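Local coordinates for protein aspartate aminotransferase (Thermotoga maritima, PDB 1O4S) that catalyses the pyridoxal phosphate-dependent transfer of an amino group from L-aspartate to 2-oxoglutarate, giving oxaloacetate and L-glutamate, at residues Val105-Asn116 against Val268-Ile279; Ser15-Ile23 against Tyr138-Gly146. All blocks are in the same frame, centred on the assembly; numbering follows the deposited sequence. Where two conformers were deposited one is given.

Interaction 1. Residues Val105-Asn116 against Val268-Ile279; sequences VVTNGAKQALFN and VSKIQSHTTSCI. With PLP (pyridoxal-5'-phosphate), chain M.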
loop_
_atom_site.group_PDB
_atom_site.type_symbol
_atom_site.label_atom_id
_atom_site.label_comp_id
_atom_site.label_asym_id
_atom_site.label_seq_id
_atom_site.Cartn_x
_atom_site.Cartn_y
_atom_site.Cartn_z
ATOM N N VAL B 105 10.627 4.324 8.619
ATOM C CA VAL B 105 9.226 4.271 8.243
ATOM C C VAL B 105 8.905 2.815 7.949
ATOM O O VAL B 105 9.607 2.156 7.198
ATOM C CB VAL B 105 8.901 5.120 6.976
ATOM C CG1 VAL B 105 7.433 5.208 6.773
ATOM C CG2 VAL B 105 9.500 6.525 7.096
ATOM N N VAL B 106 7.823 2.349 8.526
ATOM C CA VAL B 106 7.369 0.987 8.377
ATOM C C VAL B 106 6.362 1.000 7.229
ATOM O O VAL B 106 5.487 1.851 7.179
ATOM C CB VAL B 106 6.731 0.502 9.695
ATOM C CG1 VAL B 106 6.044 -0.866 9.498
ATOM C CG2 VAL B 106 7.803 0.462 10.796
ATOM N N THR B 107 6.522 0.045 6.314
ATOM C CA THR B 107 5.818 -0.024 5.053
ATOM C C THR B 107 5.306 -1.426 4.755
ATOM O O THR B 107 5.688 -2.408 5.389
ATOM C CB THR B 107 6.822 0.356 3.918
ATOM O OG1 THR B 107 7.918 -0.589 3.900
ATOM C CG2 THR B 107 7.502 1.758 4.145
ATOM N N ASN B 108 4.438 -1.525 3.770
ATOM C CA ASN B 108 3.882 -2.801 3.336
ATOM C C ASN B 108 4.891 -3.535 2.462
ATOM O O ASN B 108 4.889 -3.413 1.233
ATOM C CB ASN B 108 2.584 -2.576 2.541
ATOM C CG ASN B 108 1.422 -2.155 3.414
ATOM O OD1 ASN B 108 0.919 -2.961 4.164
ATOM N ND2 ASN B 108 0.962 -0.901 3.283
ATOM N N GLY B 109 5.676 -4.356 3.113
ATOM C CA GLY B 109 6.867 -4.955 2.541
ATOM C C GLY B 109 7.948 -3.935 2.228
ATOM O O GLY B 109 7.741 -2.697 2.268
ATOM N N ALA B 110 9.131 -4.454 1.939
ATOM C CA ALA B 110 10.173 -3.683 1.277
ATOM C C ALA B 110 9.698 -3.091 -0.067
ATOM O O ALA B 110 10.205 -2.082 -0.516
ATOM C CB ALA B 110 11.431 -4.572 1.046
ATOM N N LYS B 111 8.736 -3.730 -0.720
ATOM C CA LYS B 111 8.257 -3.223 -1.989
ATOM C C LYS B 111 7.696 -1.789 -1.879
ATOM O O LYS B 111 8.014 -0.943 -2.704
ATOM C CB LYS B 111 7.257 -4.164 -2.616
ATOM C CG LYS B 111 6.974 -3.816 -4.052
ATOM C CD LYS B 111 5.941 -4.741 -4.699
ATOM C CE LYS B 111 6.594 -5.740 -5.591
ATOM N NZ LYS B 111 5.660 -6.383 -6.584
ATOM N N GLN B 112 6.868 -1.520 -0.877
ATOM C CA GLN B 112 6.361 -0.187 -0.678
ATOM C C GLN B 112 7.448 0.740 -0.137
ATOM O O GLN B 112 7.415 1.921 -0.436
ATOM C CB GLN B 112 5.106 -0.191 0.226
ATOM C CG GLN B 112 4.387 1.188 0.248
ATOM C CD GLN B 112 3.240 1.312 1.259
ATOM O OE1 GLN B 112 3.156 0.567 2.246
ATOM N NE2 GLN B 112 2.353 2.269 1.005
ATOM N N ALA B 113 8.437 0.242 0.603
ATOM C CA ALA B 113 9.540 1.103 0.997
ATOM C C ALA B 113 10.246 1.613 -0.241
ATOM O O ALA B 113 10.570 2.808 -0.320
ATOM C CB ALA B 113 10.492 0.418 1.891
ATOM N N LEU B 114 10.458 0.733 -1.222
ATOM C CA LEU B 114 11.086 1.112 -2.479
ATOM C C LEU B 114 10.222 2.149 -3.223
ATOM O O LEU B 114 10.697 3.180 -3.626
ATOM C CB LEU B 114 11.334 -0.133 -3.347
ATOM C CG LEU B 114 12.444 -1.108 -2.863
ATOM C CD1 LEU B 114 12.219 -2.625 -3.206
ATOM C CD2 LEU B 114 13.851 -0.641 -3.400
ATOM N N PHE B 115 8.939 1.866 -3.396
ATOM C CA PHE B 115 8.066 2.766 -4.106
ATOM C C PHE B 115 8.033 4.159 -3.458
ATOM O O PHE B 115 8.136 5.186 -4.150
ATOM C CB PHE B 115 6.659 2.184 -4.177
ATOM C CG PHE B 115 5.692 3.074 -4.877
ATOM C CD1 PHE B 115 4.646 3.664 -4.194
ATOM C CD2 PHE B 115 5.834 3.339 -6.233
ATOM C CE1 PHE B 115 3.754 4.533 -4.841
ATOM C CE2 PHE B 115 4.944 4.218 -6.873
ATOM C CZ PHE B 115 3.895 4.791 -6.167
ATOM N N ASN B 116 7.901 4.176 -2.138
ATOM C CA ASN B 116 7.910 5.423 -1.364
ATOM C C ASN B 116 9.196 6.230 -1.540
ATOM O O ASN B 116 9.131 7.449 -1.605
ATOM C CB ASN B 116 7.697 5.195 0.133
ATOM C CG ASN B 116 6.294 4.726 0.496
ATOM O OD1 ASN B 116 5.355 4.729 -0.313
ATOM N ND2 ASN B 116 6.153 4.338 1.754
ATOM N N VAL B 268 9.035 10.359 3.130
ATOM C CA VAL B 268 8.551 9.006 2.901
ATOM C C VAL B 268 7.307 8.723 3.719
ATOM O O VAL B 268 6.373 8.099 3.223
ATOM C CB VAL B 268 9.677 7.971 3.123
ATOM C CG1 VAL B 268 9.123 6.577 3.330
ATOM C CG2 VAL B 268 10.670 8.017 1.974
ATOM N N SER B 269 7.249 9.277 4.921
ATOM C CA SER B 269 6.140 9.113 5.840
ATOM C C SER B 269 4.857 9.798 5.325
ATOM O O SER B 269 3.752 9.302 5.507
ATOM C CB SER B 269 6.586 9.548 7.267
ATOM O OG SER B 269 7.713 8.732 7.498
ATOM N N LYS B 270 5.019 10.929 4.657
ATOM C CA LYS B 270 3.924 11.601 3.988
ATOM C C LYS B 270 3.363 10.745 2.862
ATOM O O LYS B 270 2.188 10.592 2.794
ATOM C CB LYS B 270 4.371 12.963 3.450
ATOM C CG LYS B 270 4.614 13.985 4.531
ATOM C CD LYS B 270 5.155 15.286 3.923
ATOM C CE LYS B 270 5.594 16.271 5.008
ATOM N NZ LYS B 270 6.697 17.176 4.541
ATOM N N ILE B 271 4.214 10.159 2.023
ATOM C CA ILE B 271 3.757 9.237 0.991
ATOM C C ILE B 271 2.935 8.090 1.630
ATOM O O ILE B 271 1.838 7.783 1.175
ATOM C CB ILE B 271 4.929 8.614 0.155
ATOM C CG1 ILE B 271 5.890 9.667 -0.437
ATOM C CG2 ILE B 271 4.353 7.763 -1.006
ATOM C CD1 ILE B 271 5.224 10.630 -1.341
ATOM N N GLN B 272 3.502 7.464 2.665
ATOM C CA GLN B 272 2.915 6.298 3.328
ATOM C C GLN B 272 1.555 6.668 3.835
ATOM O O GLN B 272 0.578 5.957 3.628
ATOM C CB GLN B 272 3.811 5.819 4.496
ATOM C CG GLN B 272 3.335 4.531 5.221
ATOM C CD GLN B 272 3.466 3.280 4.391
ATOM O OE1 GLN B 272 4.329 3.189 3.544
ATOM N NE2 GLN B 272 2.641 2.296 4.674
ATOM N N SER B 273 1.494 7.842 4.448
ATOM C CA SER B 273 0.303 8.292 5.114
ATOM C C SER B 273 -0.874 8.509 4.135
ATOM O O SER B 273 -2.027 8.147 4.440
ATOM C CB SER B 273 0.603 9.589 5.870
ATOM O OG SER B 273 -0.566 10.105 6.416
ATOM N N HIS B 274 -0.596 9.112 2.978
ATOM C CA HIS B 274 -1.663 9.466 2.070
ATOM C C HIS B 274 -2.042 8.339 1.116
ATOM O O HIS B 274 -3.116 8.397 0.519
ATOM C CB HIS B 274 -1.294 10.724 1.295
ATOM C CG HIS B 274 -1.140 11.924 2.169
ATOM N ND1 HIS B 274 -2.167 12.388 2.961
ATOM C CD2 HIS B 274 -0.083 12.740 2.395
ATOM C CE1 HIS B 274 -1.752 13.440 3.643
ATOM N NE2 HIS B 274 -0.485 13.660 3.332
ATOM N N THR B 275 -1.168 7.342 0.973
ATOM C CA THR B 275 -1.387 6.273 0.003
ATOM C C THR B 275 -2.116 5.066 0.601
ATOM O O THR B 275 -3.153 4.686 0.095
ATOM C CB THR B 275 -0.085 5.826 -0.702
ATOM O OG1 THR B 275 0.918 5.462 0.252
ATOM C CG2 THR B 275 0.511 6.979 -1.555
ATOM N N THR B 276 -1.549 4.459 1.637
ATOM C CA THR B 276 -2.124 3.310 2.330
ATOM C C THR B 276 -2.412 3.594 3.789
ATOM O O THR B 276 -3.055 2.785 4.453
ATOM C CB THR B 276 -1.159 2.087 2.325
ATOM O OG1 THR B 276 0.101 2.444 2.931
ATOM C CG2 THR B 276 -0.832 1.660 0.955
ATOM N N SER B 277 -1.896 4.712 4.282
ATOM C CA SER B 277 -1.784 4.964 5.702
ATOM C C SER B 277 -0.916 3.883 6.378
ATOM O O SER B 277 -0.111 3.190 5.716
ATOM C CB SER B 277 -3.156 5.029 6.347
ATOM O OG SER B 277 -3.042 5.852 7.476
ATOM N N CYS B 278 -1.078 3.741 7.680
ATOM C CA CYS B 278 -0.409 2.730 8.463
ATOM C C CYS B 278 -0.644 1.323 7.906
ATOM O O CYS B 278 -1.648 1.031 7.269
ATOM C CB CYS B 278 -0.897 2.791 9.921
ATOM S SG CYS B 278 -2.690 2.631 10.138
ATOM N N ILE B 279 0.295 0.439 8.165
ATOM C CA ILE B 279 0.142 -0.973 7.785
ATOM C C ILE B 279 -0.673 -1.704 8.841
ATOM O O ILE B 279 -0.847 -1.258 9.960
ATOM C CB ILE B 279 1.498 -1.674 7.496
ATOM C CG1 ILE B 279 2.247 -2.088 8.768
ATOM C CG2 ILE B 279 2.395 -0.792 6.629
ATOM C CD1 ILE B 279 3.414 -3.083 8.532
HETATM N N1 PLP M . 13.590 -6.800 -3.330
HETATM C C2 PLP M . 13.855 -8.030 -3.899
HETATM C C2A PLP M . 14.960 -8.052 -4.914
HETATM C C3 PLP M . 13.102 -9.166 -3.561
HETATM O O3 PLP M . 13.359 -10.251 -4.070
HETATM C C4 PLP M . 12.096 -9.075 -2.586
HETATM C C4A PLP M . 11.284 -10.329 -2.194
HETATM C C5 PLP M . 11.878 -7.796 -2.017
HETATM C C6 PLP M . 12.625 -6.687 -2.407
HETATM C C5A PLP M . 10.852 -7.463 -0.955
HETATM O O4P PLP M . 9.521 -7.950 -0.944
HETATM P P PLP M . 8.509 -7.630 0.254
HETATM O O1P PLP M . 7.788 -8.923 0.354
HETATM O O2P PLP M . 9.258 -7.241 1.461
HETATM O O3P PLP M . 7.704 -6.567 -0.383
HETATM O O HOH W 1 3.048 2.050 8.710
HETATM O O HOH W 2 -1.541 -0.256 4.732
HETATM O O HOH W 3 2.967 4.201 -1.179
#

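Interaction 2. Residues Ser15-Ile23 against Tyr138-Gly146; sequences SRRISEIPI and YIPQIILAG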
loop_
_atom_site.group_PDB
_atom_site.type_symbol
_atom_site.label_atom_id
_atom_site.label_comp_id
_atom_site.label_asym_id
_atom_site.label_seq_id
_atom_site.Cartn_x
_atom_site.Cartn_y
_atom_site.Cartn_z
ATOM N N SER B 15 -4.341 5.868 -17.695
ATOM C CA SER B 15 -3.149 6.693 -17.834
ATOM C C SER B 15 -2.094 6.018 -18.715
ATOM O O SER B 15 -1.943 4.798 -18.707
ATOM C CB SER B 15 -2.557 7.081 -16.491
ATOM O OG SER B 15 -1.884 6.045 -15.909
ATOM N N ARG B 16 -1.392 6.833 -19.482
ATOM C CA ARG B 16 -0.316 6.366 -20.350
ATOM C C ARG B 16 0.798 5.667 -19.599
ATOM O O ARG B 16 1.403 4.773 -20.145
ATOM C CB ARG B 16 0.299 7.533 -21.149
ATOM C CG ARG B 16 -0.628 8.211 -22.102
ATOM C CD ARG B 16 0.091 9.271 -22.979
ATOM N NE ARG B 16 0.632 10.371 -22.161
ATOM C CZ ARG B 16 0.004 11.533 -21.914
ATOM N NH1 ARG B 16 0.584 12.445 -21.133
ATOM N NH2 ARG B 16 -1.196 11.780 -22.436
ATOM N N ARG B 17 1.068 6.051 -18.354
ATOM C CA ARG B 17 2.149 5.429 -17.574
ATOM C C ARG B 17 1.958 3.911 -17.385
ATOM O O ARG B 17 2.929 3.207 -17.188
ATOM C CB ARG B 17 2.314 6.123 -16.208
ATOM C CG ARG B 17 1.570 5.456 -15.030
ATOM C CD ARG B 17 0.647 6.344 -14.206
ATOM N NE ARG B 17 1.336 7.340 -13.404
ATOM C CZ ARG B 17 0.749 8.368 -12.763
ATOM N NH1 ARG B 17 -0.563 8.577 -12.801
ATOM N NH2 ARG B 17 1.509 9.192 -12.036
ATOM N N ILE B 18 0.714 3.420 -17.416
ATOM C CA ILE B 18 0.412 1.993 -17.238
ATOM C C ILE B 18 0.969 1.194 -18.425
ATOM O O ILE B 18 1.417 0.063 -18.251
ATOM C CB ILE B 18 -1.129 1.746 -17.163
ATOM C CG1 ILE B 18 -1.794 2.439 -15.974
ATOM C CG2 ILE B 18 -1.440 0.231 -17.139
ATOM C CD1 ILE B 18 -1.487 1.847 -14.690
ATOM N N SER B 19 0.842 1.777 -19.627
ATOM C CA SER B 19 1.433 1.252 -20.855
ATOM C C SER B 19 2.925 1.211 -20.770
ATOM O O SER B 19 3.550 0.237 -21.194
ATOM C CB SER B 19 1.116 2.158 -22.047
ATOM O OG SER B 19 -0.076 1.744 -22.634
ATOM N N GLU B 20 3.494 2.294 -20.244
ATOM C CA GLU B 20 4.948 2.432 -20.102
ATOM C C GLU B 20 5.572 1.368 -19.206
ATOM O O GLU B 20 6.785 1.211 -19.230
ATOM C CB GLU B 20 5.324 3.849 -19.606
ATOM C CG GLU B 20 5.148 4.927 -20.681
ATOM C CD GLU B 20 5.023 6.358 -20.148
ATOM O OE1 GLU B 20 4.626 7.230 -20.964
ATOM O OE2 GLU B 20 5.314 6.635 -18.953
ATOM N N ILE B 21 4.760 0.646 -18.425
ATOM C CA ILE B 21 5.274 -0.418 -17.564
ATOM C C ILE B 21 5.598 -1.630 -18.420
ATOM O O ILE B 21 4.756 -2.065 -19.189
ATOM C CB ILE B 21 4.253 -0.824 -16.479
ATOM C CG1 ILE B 21 4.181 0.247 -15.396
ATOM C CG2 ILE B 21 4.664 -2.151 -15.825
ATOM C CD1 ILE B 21 3.012 0.069 -14.470
ATOM N N PRO B 22 6.793 -2.203 -18.269
ATOM C CA PRO B 22 7.150 -3.386 -19.073
ATOM C C PRO B 22 6.157 -4.563 -18.885
ATOM O O PRO B 22 5.609 -4.766 -17.792
ATOM C CB PRO B 22 8.580 -3.746 -18.602
ATOM C CG PRO B 22 8.836 -2.936 -17.372
ATOM C CD PRO B 22 7.883 -1.792 -17.360
ATOM N N ILE B 23 5.922 -5.301 -19.975
ATOM C CA ILE B 23 5.012 -6.463 -19.974
ATOM C C ILE B 23 5.668 -7.619 -19.189
ATOM O O ILE B 23 6.899 -7.798 -19.213
ATOM C CB ILE B 23 4.614 -6.932 -21.463
ATOM C CG1 ILE B 23 4.102 -5.765 -22.328
ATOM C CG2 ILE B 23 3.549 -8.047 -21.427
ATOM C CD1 ILE B 23 3.974 -6.096 -23.849
ATOM N N TYR B 138 11.436 -2.977 -9.823
ATOM C CA TYR B 138 12.093 -1.695 -9.671
ATOM C C TYR B 138 11.706 -0.695 -10.777
ATOM O O TYR B 138 11.412 0.490 -10.508
ATOM C CB TYR B 138 13.615 -1.884 -9.685
ATOM C CG TYR B 138 14.235 -2.635 -8.527
ATOM C CD1 TYR B 138 13.787 -2.463 -7.213
ATOM C CD2 TYR B 138 15.320 -3.487 -8.743
ATOM C CE1 TYR B 138 14.403 -3.122 -6.170
ATOM C CE2 TYR B 138 15.930 -4.152 -7.715
ATOM C CZ TYR B 138 15.490 -3.960 -6.424
ATOM O OH TYR B 138 16.127 -4.625 -5.398
ATOM N N ILE B 139 11.762 -1.166 -12.016
ATOM C CA ILE B 139 11.549 -0.320 -13.157
ATOM C C ILE B 139 10.079 0.134 -13.201
ATOM O O ILE B 139 9.822 1.316 -13.344
ATOM C CB ILE B 139 12.046 -1.037 -14.462
ATOM C CG1 ILE B 139 13.588 -1.019 -14.452
ATOM C CG2 ILE B 139 11.479 -0.365 -15.723
ATOM C CD1 ILE B 139 14.272 -1.809 -15.572
ATOM N N PRO B 140 9.125 -0.784 -13.082
ATOM C CA PRO B 140 7.732 -0.378 -12.910
ATOM C C PRO B 140 7.570 0.735 -11.873
ATOM O O PRO B 140 6.897 1.703 -12.186
ATOM C CB PRO B 140 7.065 -1.676 -12.486
ATOM C CG PRO B 140 7.818 -2.700 -13.335
ATOM C CD PRO B 140 9.243 -2.253 -13.185
ATOM N N GLN B 141 8.237 0.632 -10.726
ATOM C CA GLN B 141 8.084 1.615 -9.639
ATOM C C GLN B 141 8.649 2.964 -10.025
ATOM O O GLN B 141 8.018 4.018 -9.807
ATOM C CB GLN B 141 8.746 1.122 -8.359
ATOM C CG GLN B 141 8.075 -0.070 -7.715
ATOM C CD GLN B 141 8.774 -0.529 -6.454
ATOM O OE1 GLN B 141 9.959 -0.266 -6.283
ATOM N NE2 GLN B 141 8.050 -1.209 -5.573
ATOM N N ILE B 142 9.818 2.939 -10.644
ATOM C CA ILE B 142 10.462 4.183 -11.062
ATOM C C ILE B 142 9.613 4.850 -12.127
ATOM O O ILE B 142 9.421 6.062 -12.061
ATOM C CB ILE B 142 11.909 3.930 -11.565
ATOM C CG1 ILE B 142 12.771 3.438 -10.401
ATOM C CG2 ILE B 142 12.476 5.182 -12.226
ATOM C CD1 ILE B 142 13.929 2.553 -10.851
ATOM N N ILE B 143 9.104 4.056 -13.083
ATOM C CA ILE B 143 8.160 4.554 -14.084
ATOM C C ILE B 143 6.925 5.204 -13.441
ATOM O O ILE B 143 6.570 6.309 -13.790
ATOM C CB ILE B 143 7.662 3.429 -15.066
ATOM C CG1 ILE B 143 8.771 2.908 -16.003
ATOM C CG2 ILE B 143 6.509 3.951 -15.902
ATOM C CD1 ILE B 143 9.785 3.899 -16.326
ATOM N N LEU B 144 6.286 4.500 -12.503
ATOM C CA LEU B 144 5.102 5.022 -11.828
ATOM C C LEU B 144 5.376 6.319 -11.087
ATOM O O LEU B 144 4.516 7.200 -11.028
ATOM C CB LEU B 144 4.544 3.993 -10.859
ATOM C CG LEU B 144 3.874 2.794 -11.487
ATOM C CD1 LEU B 144 3.474 1.900 -10.325
ATOM C CD2 LEU B 144 2.696 3.187 -12.351
ATOM N N ALA B 145 6.597 6.451 -10.562
ATOM C CA ALA B 145 7.032 7.671 -9.885
ATOM C C ALA B 145 7.458 8.818 -10.812
ATOM O O ALA B 145 7.800 9.865 -10.331
ATOM C CB ALA B 145 8.138 7.353 -8.863
ATOM N N GLY B 146 7.436 8.639 -12.125
ATOM C CA GLY B 146 7.770 9.702 -13.047
ATOM C C GLY B 146 9.233 9.757 -13.456
ATOM O O GLY B 146 9.635 10.651 -14.182
#

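Interaction 1. Residues Val105-Asn116 against Val268-Ile279
Gln112 and Gln272 cross at the middle of this contact, their amide planes 62° apart, in the large domain of the aspartate aminotransferase fold. They tie the strand-turn-helix that holds the cofactor phosphate, through Ala110 N and Lys111 N, to the end of helix 262-275. Three donors grip the buried Gln112 OE1: Asn108 N in the carbonyl plane, Asn108 ND2 tilted from it, and Gln272 NE2 from above it, at 3.0 Å from Gln112 OE1. Gln112 NE2 makes a nearly straight bond (172°) to Thr276 OG1. A bend at chi2 (70°) turns the Gln272 amide inward, where its OE1 accepts from Asn116 ND2 at 2.8 Å. Amides suit this place because each both gives and takes. A leucine in place of Gln112 would probably leave Asn108 N without its acceptor and Thr276 OG1 without its donor.

Apolar packing closes tightly at both ends. Ile279 CG2 presses on the Thr107 carbonyl carbon (CG2 to C, 3.5 Å) and lies against the Asn108 amide, while Val268 CG1 wedges between Val105 CG2 and Asn116 CB, 3.8 Å from each. Elsewhere the fit is looser and water fills it: water 1 joins Val106 O to Ile279 N, and water 3 accepts from Gln112 NE2 while donating to Thr275 OG1 and, at 2.6 Å, to Asn116 OD1.

Interaction 2. Residues Ser15-Ile23 against Tyr138-Gly146
Ile143 pushes its CG2 methyl into a shallow hollow of the N-terminal arm, where a short, weakly bonded helical turn (about 16-19) runs into an extended segment laid over helix 138-144 of the large domain. The floor of the hollow is the Arg17 carbonyl and its wall is Glu20; Ile143 CG2 lies 3.9 Å from Arg17 O and equally far from Glu20 CB. With chi1 of Ile143 at -68°, CG2 stands anti to the backbone N, and beta-branching sets this methyl close to the helix backbone on the side facing the arm.

Next along the helix, Leu144 CD2 is a second bump. It fits between the aliphatic part of Arg17, 3.7 Å from Arg17 CG, and the end of Ile21, 3.8 Å from Ile21 CD1. Arginine suits this border: its methylenes cross the leucine at about a right angle while the guanidinium reaches past it, NH2 bonding to Ala145 O of the second subunit. Ile18, on the far side of the turn, packs on Ile271 of that same subunit.

At the other end two prolines do the filling. The Pro140 ring, in the first turn of its helix where no N-H is needed, presents CG to both Ile21 CG2 and Pro22 CD. Pro22 in turn disfavours a helical Ile21, consistent with the arm running extended as it leaves its turn. The helix closes with a Schellman motif at Gly146, where positive phi makes glycine the fitting residue. The contact is mainly apolar packing, without hydrogen bonds between the segments, and it thins toward the surface, where Pro22 CG rests 4.0 Å from Ile139 CG2.

In the fold
The centres of the two contacts lie about 18 Å apart, and helix 138-144 bridges them: its outer face carries the arm of interaction 2, while its inner face meets the phosphate-binding helix of interaction 1. Leu114 CD1 is 3.7 Å from Tyr138 CE1, and Tyr138, which touches the cofactor, bonds through its hydroxyl to Asp213 of the same pocket. Gln141 NE2 bonds weakly to Lys111 O and also reaches His274 O of the second subunit. Both interactions therefore face the dimer interface: Ile271, used in interaction 1, packs on Ile18 and Leu144 of the other chain, and Thr276 sits about 8 Å, side chain to ligand, from another bound pyridoxal phosphate.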